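Local coordinates for putative citrate lyase, alfa subunit (Streptococcus mutans, PDB 2HJ0), which is a putative lyase alpha subunit of the CitF family, an alpha/beta protein built on two largely parallel mixed sheets and found here as a pair of subunits, at residues A[254-260]-A[286-290]; A[270-276]-A[298-304]; A[314-318]-A[338-342]. All blocks are in the same frame, centred on the assembly; numbering follows the deposited sequence.

How the contacts relate
Contact 1 comes first from the N terminus: helix 251-265 meets helix 282-297, closing a 25-residue loop that contains strand 275-277. Contact 2 opens inside that loop and ends beyond it, because 270-276 meets 298-304 after the chain has passed through helix 282-297; the two contacts therefore cross, their segments alternating along the chain. Contact 3 follows in series, bringing helix 311-318 against helix 333-341 and closing a 19-residue connection that contains strand 322-327. Centres of contacts 2 and 3 lie about 17 Å apart, yet the two touch where F276 CZ packs 4.1 Å from L316 CD1. Together they tie successive helices and strands of the sheet that includes 275-277, 302-305, 322-327 and 346-348.

Contact 1: A[254-260]-A[286-290]; sequences LLIAEYA and AVTRF
Two consecutive helices of an alpha/beta fold, 251-265 and 282-297, pack here, with L254, A257, E258 and A260 of the first facing A286, V287, R289 and F290 of the second. The short axes approach to 7.9 Å and cross at -56°. Alanine suits the crossing: with only a methyl group to fit between the backbones, A257 CB reaches A286 CB at 3.8 Å, and A260 CB meets V287 CG2 at 3.7 Å. The latter methyl stands anti to the V287 backbone N, the direction in which it reaches both A260 and the carbonyl O of A257.

F290 fills the other end of the interface. Its chi1 of -56° swings the ring toward helix 251-265, where it crosses the E258 side chain at about a right angle. E258 CB sits over one face in a CH-pi contact, 3.8 Å from the ring centroid, while R289 CD stands over the opposite face, offset from its centre. L254 CD2 comes to the ring edge, in plane, 3.9 Å from F290 CE1, and also touches R289 NH1. The aliphatic part of E258 thus supplies an apolar surface, and its carboxylate, turned 47° from the ring plane, lies by the CD2-CE2 side of the ring. The long aliphatic stem of R289 likewise lets a charged residue line an aromatic ring.

Beneath this layer, helix 251-265 rests on the sheet, I256 touching I413 and V442 of strands 409-413 and 440-442 and A260 also meeting I413, while V287 packs on T278, just past strand 275-277.

Contact 2: A[270-276]-A[298-304]; sequences YKEGFSF and DDIKANF
The F274 ring lies between A302 and Y270: A302 CB is over one face, 4.0 Å from the centroid in a CH-pi contact, Y270 CD2 stands over the opposite face, and I300 CD1 reaches the ring edge. A302 CB also meets the F276 edge, 3.7 Å from CE1, a single methyl fitting between two phenylalanines. S275 CB lies over a face of F304, 3.6 Å from its centroid; its OG is held by Q366 O and D368 N. Y270 OH donates to D298 OD2 at 2.8 Å, meeting the anti lone pair of that carboxylate oxygen, with ring and carboxylate 59° apart; I300 CG1 packs obliquely against the tyrosine's hydroxyl end.

Hydrogen bonds of backbone groups join the segments, one to the E272 carboxylate. Glycine suits the third position of the type II turn K271 to F274, where G273 has phi +71°; the turn presents G273 N to K301 O. Bent at chi2 (62°), E272 brings OE1 back to K301 N, 2.6 Å away and above the carboxylate plane. N303 N reaches F274 O at 3.2 Å and F276 N, weakly, F304 O at 3.4 Å. M295 of helix 282-297 packs against Y270, F274, I300 and A302.

The contact lies mainly in loops leading into 275-277 and 302-305, parallel neighbouring strands joined through helix 282-297 as a beta-alpha-beta unit, consistent with the family's Rossmann-like clan.

Contact 3: A[314-318]-A[338-342]; sequences VELLE and SLDRN
V314, L317 and E318 of helix 311-318 meet S338, R341 and N342 at the end of helix 333-341, two helices on either side of strand 322-327 in the chain of an alpha/beta fold. A salt bridge joins E318 OE1 and R341 NH1, 2.6 Å apart. Both residues are solvent-exposed, and long charged side chains can span the gap between the helix ends. As a hydrogen bond it is weak, since the N-H...O angle is only 115°: the carboxylate oxygen comes to the edge of the guanidinium near its plane, but the two planar groups are turned 60° from each other.

Deeper in, the S338 hydroxyl has a partner beyond the two helices, H346 ND1 of strand 346-348. The serine's own carbonyl takes N342 N at 2.9 Å, and on the facing helix V314 O takes E318 N at 3.0 Å, so these backbone groups are satisfied by ordinary helical bonds. Serine is small enough to admit the branched V314: S338 CB lies 3.5 Å from V314 CG1 and 3.7 Å from V314 CG2.

L317 reaches between the helices and the sheet, touching V322 and I325, and its CD2 slides past N342 CB at 3.8 Å. R341, bent at chi3 (-41°), folds back over its own helix, leaving the guanidinium with S338 CA above its centre.

Contact 1: A[254-260]-A[286-290]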
ATOM      1  N   LEU A 254     -36.300  -6.573  17.273  1.00 26.10           N
ATOM      2  CA  LEU A 254     -35.606  -7.637  18.006  1.00 24.05           C
ATOM      3  C   LEU A 254     -36.044  -9.037  17.562  1.00 23.34           C
ATOM      4  O   LEU A 254     -35.251  -9.985  17.575  1.00 23.97           O
ATOM      5  CB  LEU A 254     -35.823  -7.492  19.517  1.00 22.79           C
ATOM      6  CG  LEU A 254     -34.965  -6.463  20.234  1.00 20.73           C
ATOM      7  CD1 LEU A 254     -35.372  -6.378  21.681  1.00 21.80           C
ATOM      8  CD2 LEU A 254     -33.511  -6.858  20.098  1.00 21.64           C
ATOM      9  N   LEU A 255     -37.305  -9.170  17.179  1.00 21.28           N
ATOM     10  CA  LEU A 255     -37.810 -10.450  16.722  1.00 19.81           C
ATOM     11  C   LEU A 255     -37.173 -10.742  15.374  1.00 19.41           C
ATOM     12  O   LEU A 255     -36.734 -11.859  15.106  1.00 19.17           O
ATOM     13  CB  LEU A 255     -39.324 -10.395  16.562  1.00 20.52           C
ATOM     14  CG  LEU A 255     -40.045 -11.702  16.228  1.00 19.05           C
ATOM     15  CD1 LEU A 255     -40.220 -12.500  17.493  1.00 18.95           C
ATOM     16  CD2 LEU A 255     -41.400 -11.399  15.622  1.00 18.11           C
ATOM     17  N   ILE A 256     -37.127  -9.722  14.525  1.00 18.56           N
ATOM     18  CA  ILE A 256     -36.543  -9.876  13.205  1.00 18.28           C
ATOM     19  C   ILE A 256     -35.079 -10.251  13.376  1.00 18.59           C
ATOM     20  O   ILE A 256     -34.588 -11.172  12.720  1.00 18.84           O
ATOM     21  CB  ILE A 256     -36.684  -8.572  12.361  1.00 16.86           C
ATOM     22  CG1 ILE A 256     -38.170  -8.282  12.115  1.00 15.19           C
ATOM     23  CG2 ILE A 256     -35.973  -8.728  11.022  1.00 14.81           C
ATOM     24  CD1 ILE A 256     -38.451  -7.008  11.389  1.00 12.37           C
ATOM     25  N   ALA A 257     -34.386  -9.555  14.268  1.00 18.71           N
ATOM     26  CA  ALA A 257     -32.984  -9.852  14.522  1.00 18.34           C
ATOM     27  C   ALA A 257     -32.835 -11.298  14.953  1.00 18.05           C
ATOM     28  O   ALA A 257     -32.000 -12.021  14.416  1.00 17.20           O
ATOM     29  CB  ALA A 257     -32.441  -8.938  15.607  1.00 19.29           C
ATOM     30  N   GLU A 258     -33.652 -11.716  15.918  1.00 18.82           N
ATOM     31  CA  GLU A 258     -33.574 -13.082  16.420  1.00 20.13           C
ATOM     32  C   GLU A 258     -33.821 -14.125  15.342  1.00 19.46           C
ATOM     33  O   GLU A 258     -33.106 -15.125  15.280  1.00 19.51           O
ATOM     34  CB  GLU A 258     -34.535 -13.298  17.593  1.00 21.23           C
ATOM     35  CG  GLU A 258     -34.518 -14.731  18.100  1.00 25.18           C
ATOM     36  CD  GLU A 258     -34.904 -14.879  19.569  1.00 29.07           C
ATOM     37  OE1 GLU A 258     -35.953 -14.311  19.978  1.00 30.37           O
ATOM     38  OE2 GLU A 258     -34.158 -15.584  20.309  1.00 28.92           O
ATOM     39  N   TYR A 259     -34.825 -13.898  14.498  1.00 18.71           N
ATOM     40  CA  TYR A 259     -35.103 -14.839  13.420  1.00 17.60           C
ATOM     41  C   TYR A 259     -33.876 -14.885  12.504  1.00 17.06           C
ATOM     42  O   TYR A 259     -33.465 -15.957  12.052  1.00 17.88           O
ATOM     43  CB  TYR A 259     -36.341 -14.418  12.611  1.00 17.60           C
ATOM     44  CG  TYR A 259     -37.691 -14.819  13.199  1.00 18.56           C
ATOM     45  CD1 TYR A 259     -37.832 -15.967  13.985  1.00 19.23           C
ATOM     46  CD2 TYR A 259     -38.845 -14.079  12.914  1.00 19.06           C
ATOM     47  CE1 TYR A 259     -39.086 -16.363  14.469  1.00 18.26           C
ATOM     48  CE2 TYR A 259     -40.097 -14.466  13.390  1.00 17.36           C
ATOM     49  CZ  TYR A 259     -40.213 -15.601  14.163  1.00 18.77           C
ATOM     50  OH  TYR A 259     -41.460 -15.959  14.642  1.00 19.69           O
ATOM     51  N   ALA A 260     -33.283 -13.721  12.246  1.00 14.35           N
ATOM     52  CA  ALA A 260     -32.101 -13.645  11.396  1.00 12.14           C
ATOM     53  C   ALA A 260     -30.953 -14.487  11.957  1.00 10.26           C
ATOM     54  O   ALA A 260     -30.310 -15.245  11.227  1.00  8.97           O
ATOM     55  CB  ALA A 260     -31.663 -12.197  11.243  1.00 12.44           C
ATOM     56  N   ALA A 286     -28.627  -5.612  15.677  1.00 23.63           N
ATOM     57  CA  ALA A 286     -29.022  -6.397  16.834  1.00 24.31           C
ATOM     58  C   ALA A 286     -28.798  -7.890  16.658  1.00 24.21           C
ATOM     59  O   ALA A 286     -28.560  -8.608  17.625  1.00 24.44           O
ATOM     60  CB  ALA A 286     -30.479  -6.133  17.159  1.00 24.73           C
ATOM     61  N   VAL A 287     -28.886  -8.361  15.425  1.00 23.48           N
ATOM     62  CA  VAL A 287     -28.700  -9.773  15.161  1.00 22.10           C
ATOM     63  C   VAL A 287     -27.446 -10.306  15.856  1.00 20.74           C
ATOM     64  O   VAL A 287     -27.412 -11.467  16.250  1.00 20.15           O
ATOM     65  CB  VAL A 287     -28.623 -10.035  13.635  1.00 22.41           C
ATOM     66  CG1 VAL A 287     -27.362  -9.410  13.068  1.00 23.38           C
ATOM     67  CG2 VAL A 287     -28.661 -11.516  13.351  1.00 21.88           C
ATOM     68  N   THR A 288     -26.428  -9.463  16.027  1.00 19.11           N
ATOM     69  CA  THR A 288     -25.193  -9.910  16.673  1.00 20.06           C
ATOM     70  C   THR A 288     -25.395 -10.330  18.136  1.00 20.19           C
ATOM     71  O   THR A 288     -24.675 -11.188  18.643  1.00 19.33           O
ATOM     72  CB  THR A 288     -24.072  -8.834  16.635  1.00 19.11           C
ATOM     73  OG1 THR A 288     -24.419  -7.747  17.493  1.00 22.73           O
ATOM     74  CG2 THR A 288     -23.868  -8.317  15.251  1.00 19.00           C
ATOM     75  N   ARG A 289     -26.365  -9.726  18.814  1.00 21.17           N
ATOM     76  CA  ARG A 289     -26.638 -10.069  20.207  1.00 22.19           C
ATOM     77  C   ARG A 289     -27.046 -11.527  20.320  1.00 22.53           C
ATOM     78  O   ARG A 289     -26.448 -12.289  21.083  1.00 22.84           O
ATOM     79  CB  ARG A 289     -27.759  -9.196  20.784  1.00 23.39           C
ATOM     80  CG  ARG A 289     -28.309  -9.705  22.105  1.00 24.57           C
ATOM     81  CD  ARG A 289     -29.624  -9.044  22.484  1.00 26.27           C
ATOM     82  NE  ARG A 289     -29.463  -7.658  22.912  1.00 28.69           N
ATOM     83  CZ  ARG A 289     -30.482  -6.828  23.115  1.00 29.19           C
ATOM     84  NH1 ARG A 289     -31.722  -7.255  22.919  1.00 27.64           N
ATOM     85  NH2 ARG A 289     -30.264  -5.577  23.512  1.00 29.76           N
ATOM     86  N   PHE A 290     -28.063 -11.914  19.557  1.00 22.32           N
ATOM     87  CA  PHE A 290     -28.554 -13.291  19.588  1.00 23.44           C
ATOM     88  C   PHE A 290     -27.512 -14.248  19.049  1.00 23.71           C
ATOM     89  O   PHE A 290     -27.378 -15.373  19.527  1.00 23.61           O
ATOM     90  CB  PHE A 290     -29.850 -13.414  18.778  1.00 22.21           C
ATOM     91  CG  PHE A 290     -30.926 -12.481  19.238  1.00 22.08           C
ATOM     92  CD1 PHE A 290     -30.920 -11.152  18.840  1.00 22.18           C
ATOM     93  CD2 PHE A 290     -31.902 -12.911  20.130  1.00 22.54           C
ATOM     94  CE1 PHE A 290     -31.868 -10.261  19.328  1.00 23.07           C
ATOM     95  CE2 PHE A 290     -32.855 -12.031  20.627  1.00 22.48           C
ATOM     96  CZ  PHE A 290     -32.838 -10.703  20.227  1.00 23.53           C
TER

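Contact 2: A[270-276]-A[298-304]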
ATOM      1  N   TYR A 270     -22.457 -22.094   9.616  1.00 14.08           N
ATOM      2  CA  TYR A 270     -22.218 -21.855  11.029  1.00 13.04           C
ATOM      3  C   TYR A 270     -21.411 -22.996  11.634  1.00 13.21           C
ATOM      4  O   TYR A 270     -21.931 -24.084  11.898  1.00 12.71           O
ATOM      5  CB  TYR A 270     -23.542 -21.702  11.774  1.00 12.34           C
ATOM      6  CG  TYR A 270     -23.368 -21.535  13.257  1.00  9.32           C
ATOM      7  CD1 TYR A 270     -23.681 -22.559  14.135  1.00  7.61           C
ATOM      8  CD2 TYR A 270     -22.854 -20.353  13.775  1.00  8.46           C
ATOM      9  CE1 TYR A 270     -23.482 -22.411  15.500  1.00  7.59           C
ATOM     10  CE2 TYR A 270     -22.649 -20.187  15.128  1.00  7.50           C
ATOM     11  CZ  TYR A 270     -22.964 -21.222  15.995  1.00  8.08           C
ATOM     12  OH  TYR A 270     -22.752 -21.070  17.351  1.00  6.40           O
ATOM     13  N   LYS A 271     -20.127 -22.727  11.836  1.00 13.60           N
ATOM     14  CA  LYS A 271     -19.193 -23.684  12.408  1.00 11.98           C
ATOM     15  C   LYS A 271     -17.938 -22.919  12.802  1.00 12.75           C
ATOM     16  O   LYS A 271     -17.811 -21.723  12.525  1.00 12.14           O
ATOM     17  CB  LYS A 271     -18.872 -24.789  11.388  1.00 11.36           C
ATOM     18  CG  LYS A 271     -18.484 -24.283  10.000  1.00 11.76           C
ATOM     19  CD  LYS A 271     -17.997 -25.395   9.077  1.00 10.22           C
ATOM     20  CE  LYS A 271     -17.492 -24.797   7.758  1.00 13.03           C
ATOM     21  NZ  LYS A 271     -16.497 -25.628   7.007  1.00 12.15           N
ATOM     22  N   GLU A 272     -17.014 -23.593  13.465  1.00 13.90           N
ATOM     23  CA  GLU A 272     -15.784 -22.938  13.892  1.00 15.04           C
ATOM     24  C   GLU A 272     -15.094 -22.205  12.729  1.00 14.01           C
ATOM     25  O   GLU A 272     -15.005 -22.740  11.630  1.00 14.21           O
ATOM     26  CB  GLU A 272     -14.847 -23.986  14.482  1.00 16.49           C
ATOM     27  CG  GLU A 272     -13.580 -23.425  15.061  1.00 18.01           C
ATOM     28  CD  GLU A 272     -13.853 -22.479  16.206  1.00 19.11           C
ATOM     29  OE1 GLU A 272     -14.899 -22.627  16.866  1.00 18.82           O
ATOM     30  OE2 GLU A 272     -13.008 -21.599  16.457  1.00 20.75           O
ATOM     31  N   GLY A 273     -14.637 -20.978  12.981  1.00 13.70           N
ATOM     32  CA  GLY A 273     -13.945 -20.185  11.970  1.00 14.87           C
ATOM     33  C   GLY A 273     -14.754 -19.633  10.799  1.00 14.39           C
ATOM     34  O   GLY A 273     -14.246 -19.531   9.686  1.00 14.71           O
ATOM     35  N   PHE A 274     -16.007 -19.264  11.045  1.00 14.77           N
ATOM     36  CA  PHE A 274     -16.879 -18.739   9.996  1.00 13.93           C
ATOM     37  C   PHE A 274     -16.807 -17.217  10.025  1.00 12.87           C
ATOM     38  O   PHE A 274     -16.566 -16.636  11.075  1.00 13.12           O
ATOM     39  CB  PHE A 274     -18.320 -19.214  10.230  1.00 13.74           C
ATOM     40  CG  PHE A 274     -19.046 -18.432  11.281  1.00 14.05           C
ATOM     41  CD1 PHE A 274     -19.846 -17.353  10.923  1.00 14.16           C
ATOM     42  CD2 PHE A 274     -18.892 -18.733  12.631  1.00 13.01           C
ATOM     43  CE1 PHE A 274     -20.484 -16.575  11.891  1.00 13.86           C
ATOM     44  CE2 PHE A 274     -19.525 -17.960  13.617  1.00 12.82           C
ATOM     45  CZ  PHE A 274     -20.322 -16.880  13.246  1.00 13.23           C
ATOM     46  N   SER A 275     -17.013 -16.578   8.877  1.00 11.52           N
ATOM     47  CA  SER A 275     -16.950 -15.121   8.794  1.00  9.75           C
ATOM     48  C   SER A 275     -18.337 -14.524   8.639  1.00  8.61           C
ATOM     49  O   SER A 275     -19.273 -15.214   8.242  1.00  8.91           O
ATOM     50  CB  SER A 275     -16.087 -14.696   7.604  1.00  9.44           C
ATOM     51  OG  SER A 275     -16.567 -15.265   6.397  1.00  6.18           O
ATOM     52  N   PHE A 276     -18.469 -13.240   8.940  1.00  7.08           N
ATOM     53  CA  PHE A 276     -19.757 -12.589   8.819  1.00  8.39           C
ATOM     54  C   PHE A 276     -19.671 -11.068   8.873  1.00  9.88           C
ATOM     55  O   PHE A 276     -18.673 -10.484   9.314  1.00  9.58           O
ATOM     56  CB  PHE A 276     -20.688 -13.054   9.935  1.00  8.07           C
ATOM     57  CG  PHE A 276     -20.265 -12.591  11.295  1.00  8.35           C
ATOM     58  CD1 PHE A 276     -19.254 -13.244  11.983  1.00  8.76           C
ATOM     59  CD2 PHE A 276     -20.826 -11.458  11.856  1.00  7.88           C
ATOM     60  CE1 PHE A 276     -18.806 -12.765  13.206  1.00  9.17           C
ATOM     61  CE2 PHE A 276     -20.378 -10.978  13.081  1.00  8.99           C
ATOM     62  CZ  PHE A 276     -19.368 -11.631  13.755  1.00  7.64           C
ATOM     63  N   ASP A 298     -22.552 -22.799  22.180  1.00 33.29           N
ATOM     64  CA  ASP A 298     -21.664 -23.714  21.478  1.00 33.72           C
ATOM     65  C   ASP A 298     -20.293 -23.130  21.791  1.00 34.43           C
ATOM     66  O   ASP A 298     -20.201 -22.107  22.459  1.00 35.93           O
ATOM     67  CB  ASP A 298     -21.928 -23.671  19.966  1.00 34.45           C
ATOM     68  CG  ASP A 298     -23.396 -23.906  19.616  1.00 35.13           C
ATOM     69  OD1 ASP A 298     -23.960 -24.926  20.060  1.00 36.42           O
ATOM     70  OD2 ASP A 298     -23.990 -23.069  18.897  1.00 35.20           O
ATOM     71  N   ASP A 299     -19.218 -23.752  21.345  1.00 34.10           N
ATOM     72  CA  ASP A 299     -17.928 -23.165  21.656  1.00 34.67           C
ATOM     73  C   ASP A 299     -17.279 -22.685  20.374  1.00 33.56           C
ATOM     74  O   ASP A 299     -16.060 -22.513  20.304  1.00 32.68           O
ATOM     75  CB  ASP A 299     -17.044 -24.185  22.372  1.00 37.43           C
ATOM     76  CG  ASP A 299     -15.896 -23.535  23.120  1.00 38.49           C
ATOM     77  OD1 ASP A 299     -16.143 -22.515  23.802  1.00 37.47           O
ATOM     78  OD2 ASP A 299     -14.755 -24.051  23.029  1.00 40.17           O
ATOM     79  N   ILE A 300     -18.122 -22.456  19.368  1.00 33.37           N
ATOM     80  CA  ILE A 300     -17.661 -22.009  18.059  1.00 32.41           C
ATOM     81  C   ILE A 300     -17.151 -20.573  18.095  1.00 30.75           C
ATOM     82  O   ILE A 300     -17.662 -19.721  18.827  1.00 29.38           O
ATOM     83  CB  ILE A 300     -18.769 -22.133  16.968  1.00 32.61           C
ATOM     84  CG1 ILE A 300     -19.849 -21.084  17.185  1.00 32.75           C
ATOM     85  CG2 ILE A 300     -19.365 -23.532  16.968  1.00 32.47           C
ATOM     86  CD1 ILE A 300     -19.564 -19.786  16.483  1.00 32.08           C
ATOM     87  N   LYS A 301     -16.125 -20.322  17.292  1.00 28.95           N
ATOM     88  CA  LYS A 301     -15.519 -19.009  17.213  1.00 27.90           C
ATOM     89  C   LYS A 301     -15.372 -18.592  15.751  1.00 26.22           C
ATOM     90  O   LYS A 301     -14.941 -19.379  14.910  1.00 25.42           O
ATOM     91  CB  LYS A 301     -14.153 -19.036  17.892  1.00 28.88           C
ATOM     92  CG  LYS A 301     -13.714 -17.713  18.458  1.00 30.06           C
ATOM     93  CD  LYS A 301     -12.235 -17.715  18.837  1.00 33.19           C
ATOM     94  CE  LYS A 301     -11.339 -17.838  17.604  1.00 34.17           C
ATOM     95  NZ  LYS A 301      -9.906 -17.513  17.884  1.00 34.99           N
ATOM     96  N   ALA A 302     -15.742 -17.352  15.456  1.00 25.29           N
ATOM     97  CA  ALA A 302     -15.655 -16.824  14.100  1.00 24.38           C
ATOM     98  C   ALA A 302     -14.231 -16.340  13.821  1.00 23.26           C
ATOM     99  O   ALA A 302     -13.569 -15.822  14.717  1.00 22.76           O
ATOM    100  CB  ALA A 302     -16.640 -15.677  13.937  1.00 22.99           C
ATOM    101  N   ASN A 303     -13.767 -16.505  12.583  1.00 22.76           N
ATOM    102  CA  ASN A 303     -12.425 -16.061  12.202  1.00 22.84           C
ATOM    103  C   ASN A 303     -12.315 -14.538  12.057  1.00 21.35           C
ATOM    104  O   ASN A 303     -11.314 -13.949  12.457  1.00 22.34           O
ATOM    105  CB  ASN A 303     -11.981 -16.727  10.895  1.00 24.97           C
ATOM    106  CG  ASN A 303     -12.916 -16.425   9.732  1.00 26.49           C
ATOM    107  OD1 ASN A 303     -12.640 -16.796   8.590  1.00 26.24           O
ATOM    108  ND2 ASN A 303     -14.032 -15.754  10.018  1.00 27.52           N
ATOM    109  N   PHE A 304     -13.321 -13.899  11.471  1.00 18.36           N
ATOM    110  CA  PHE A 304     -13.288 -12.446  11.335  1.00 16.87           C
ATOM    111  C   PHE A 304     -14.638 -11.822  11.016  1.00 15.28           C
ATOM    112  O   PHE A 304     -15.555 -12.489  10.545  1.00 13.57           O
ATOM    113  CB  PHE A 304     -12.271 -12.004  10.264  1.00 15.56           C
ATOM    114  CG  PHE A 304     -12.706 -12.296   8.850  1.00 14.66           C
ATOM    115  CD1 PHE A 304     -12.424 -13.521   8.261  1.00 13.75           C
ATOM    116  CD2 PHE A 304     -13.436 -11.365   8.124  1.00 12.48           C
ATOM    117  CE1 PHE A 304     -12.863 -13.812   6.978  1.00 11.44           C
ATOM    118  CE2 PHE A 304     -13.880 -11.657   6.838  1.00 10.18           C
ATOM    119  CZ  PHE A 304     -13.590 -12.877   6.269  1.00 10.18           C
TER

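Contact 3: A[314-318]-A[338-342]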
ATOM      1  N   VAL A 314     -16.365  -4.665  18.269  1.00 17.01           N
ATOM      2  CA  VAL A 314     -15.180  -4.568  19.094  1.00 16.79           C
ATOM      3  C   VAL A 314     -15.420  -5.447  20.306  1.00 16.64           C
ATOM      4  O   VAL A 314     -14.531  -6.166  20.772  1.00 18.19           O
ATOM      5  CB  VAL A 314     -14.944  -3.127  19.571  1.00 16.66           C
ATOM      6  CG1 VAL A 314     -13.619  -3.029  20.327  1.00 15.33           C
ATOM      7  CG2 VAL A 314     -14.962  -2.184  18.392  1.00 14.81           C
ATOM      8  N   GLU A 315     -16.643  -5.389  20.803  1.00 16.15           N
ATOM      9  CA  GLU A 315     -17.043  -6.177  21.957  1.00 16.06           C
ATOM     10  C   GLU A 315     -16.698  -7.640  21.692  1.00 14.39           C
ATOM     11  O   GLU A 315     -16.030  -8.266  22.499  1.00 15.29           O
ATOM     12  CB  GLU A 315     -18.550  -6.025  22.188  1.00 18.45           C
ATOM     13  CG  GLU A 315     -18.977  -5.796  23.630  1.00 21.78           C
ATOM     14  CD  GLU A 315     -19.170  -4.323  23.983  1.00 23.92           C
ATOM     15  OE1 GLU A 315     -18.171  -3.597  24.197  1.00 24.82           O
ATOM     16  OE2 GLU A 315     -20.339  -3.890  24.044  1.00 24.89           O
ATOM     17  N   LEU A 316     -17.135  -8.176  20.558  1.00 13.02           N
ATOM     18  CA  LEU A 316     -16.861  -9.570  20.228  1.00 12.92           C
ATOM     19  C   LEU A 316     -15.384  -9.898  20.069  1.00 13.65           C
ATOM     20  O   LEU A 316     -14.939 -10.998  20.410  1.00 13.92           O
ATOM     21  CB  LEU A 316     -17.591  -9.975  18.952  1.00 13.71           C
ATOM     22  CG  LEU A 316     -19.113 -10.134  19.022  1.00 15.23           C
ATOM     23  CD1 LEU A 316     -19.643 -10.359  17.609  1.00 14.96           C
ATOM     24  CD2 LEU A 316     -19.498 -11.303  19.927  1.00 14.72           C
ATOM     25  N   LEU A 317     -14.621  -8.953  19.532  1.00 14.64           N
ATOM     26  CA  LEU A 317     -13.190  -9.164  19.332  1.00 14.53           C
ATOM     27  C   LEU A 317     -12.472  -9.266  20.682  1.00 15.52           C
ATOM     28  O   LEU A 317     -11.464  -9.959  20.805  1.00 14.18           O
ATOM     29  CB  LEU A 317     -12.586  -8.013  18.515  1.00 11.76           C
ATOM     30  CG  LEU A 317     -11.078  -8.156  18.268  1.00 12.36           C
ATOM     31  CD1 LEU A 317     -10.849  -9.121  17.115  1.00 10.33           C
ATOM     32  CD2 LEU A 317     -10.440  -6.809  17.977  1.00  9.34           C
ATOM     33  N   GLU A 318     -12.998  -8.573  21.689  1.00 16.67           N
ATOM     34  CA  GLU A 318     -12.387  -8.597  23.007  1.00 19.84           C
ATOM     35  C   GLU A 318     -12.806  -9.846  23.789  1.00 19.79           C
ATOM     36  O   GLU A 318     -12.005 -10.415  24.515  1.00 20.84           O
ATOM     37  CB  GLU A 318     -12.733  -7.311  23.771  1.00 21.54           C
ATOM     38  CG  GLU A 318     -12.505  -6.055  22.929  1.00 26.37           C
ATOM     39  CD  GLU A 318     -11.725  -4.953  23.636  1.00 30.34           C
ATOM     40  OE1 GLU A 318     -11.404  -3.933  22.972  1.00 30.21           O
ATOM     41  OE2 GLU A 318     -11.425  -5.096  24.849  1.00 34.70           O
ATOM     42  N   SER A 338     -10.655   1.309  18.687  1.00 12.09           N
ATOM     43  CA  SER A 338     -10.235  -0.085  18.645  1.00 12.60           C
ATOM     44  C   SER A 338      -9.241  -0.374  17.525  1.00 14.13           C
ATOM     45  O   SER A 338      -8.326  -1.192  17.682  1.00 15.49           O
ATOM     46  CB  SER A 338     -11.455  -0.981  18.476  1.00 10.84           C
ATOM     47  OG  SER A 338     -11.075  -2.332  18.567  1.00 11.24           O
ATOM     48  N   LEU A 339      -9.430   0.291  16.392  1.00 15.09           N
ATOM     49  CA  LEU A 339      -8.555   0.104  15.248  1.00 16.89           C
ATOM     50  C   LEU A 339      -7.113   0.362  15.636  1.00 18.98           C
ATOM     51  O   LEU A 339      -6.184  -0.144  15.010  1.00 20.12           O
ATOM     52  CB  LEU A 339      -8.952   1.052  14.125  1.00 16.57           C
ATOM     53  CG  LEU A 339      -8.077   1.002  12.874  1.00 15.83           C
ATOM     54  CD1 LEU A 339      -8.116  -0.393  12.265  1.00 15.08           C
ATOM     55  CD2 LEU A 339      -8.578   2.041  11.876  1.00 15.50           C
ATOM     56  N   ASP A 340      -6.933   1.152  16.683  1.00 21.48           N
ATOM     57  CA  ASP A 340      -5.608   1.478  17.160  1.00 23.92           C
ATOM     58  C   ASP A 340      -5.206   0.633  18.368  1.00 24.91           C
ATOM     59  O   ASP A 340      -4.077   0.148  18.446  1.00 25.49           O
ATOM     60  CB  ASP A 340      -5.551   2.960  17.521  1.00 25.12           C
ATOM     61  CG  ASP A 340      -4.270   3.334  18.237  1.00 27.72           C
ATOM     62  OD1 ASP A 340      -3.181   3.124  17.662  1.00 29.54           O
ATOM     63  OD2 ASP A 340      -4.355   3.836  19.379  1.00 28.62           O
ATOM     64  N   ARG A 341      -6.142   0.466  19.298  1.00 26.20           N
ATOM     65  CA  ARG A 341      -5.931  -0.290  20.534  1.00 27.49           C
ATOM     66  C   ARG A 341      -5.616  -1.770  20.308  1.00 27.03           C
ATOM     67  O   ARG A 341      -4.613  -2.275  20.809  1.00 25.99           O
ATOM     68  CB  ARG A 341      -7.173  -0.166  21.424  1.00 30.62           C
ATOM     69  CG  ARG A 341      -7.041  -0.768  22.823  1.00 33.78           C
ATOM     70  CD  ARG A 341      -8.427  -1.019  23.437  1.00 36.12           C
ATOM     71  NE  ARG A 341      -9.365   0.075  23.161  1.00 38.01           N
ATOM     72  CZ  ARG A 341     -10.626  -0.110  22.788  1.00 38.74           C
ATOM     73  NH1 ARG A 341     -11.085  -1.351  22.652  1.00 38.88           N
ATOM     74  NH2 ARG A 341     -11.422   0.932  22.552  1.00 38.65           N
ATOM     75  N   ASN A 342      -6.468  -2.459  19.554  1.00 25.78           N
ATOM     76  CA  ASN A 342      -6.253  -3.874  19.296  1.00 26.16           C
ATOM     77  C   ASN A 342      -5.543  -4.101  17.964  1.00 28.07           C
ATOM     78  O   ASN A 342      -5.995  -4.910  17.148  1.00 30.28           O
ATOM     79  CB  ASN A 342      -7.588  -4.631  19.295  1.00 23.87           C
ATOM     80  CG  ASN A 342      -8.402  -4.411  20.563  1.00 21.25           C
ATOM     81  OD1 ASN A 342      -9.448  -3.779  20.525  1.00 19.01           O
ATOM     82  ND2 ASN A 342      -7.926  -4.941  21.686  1.00 19.76           N
TER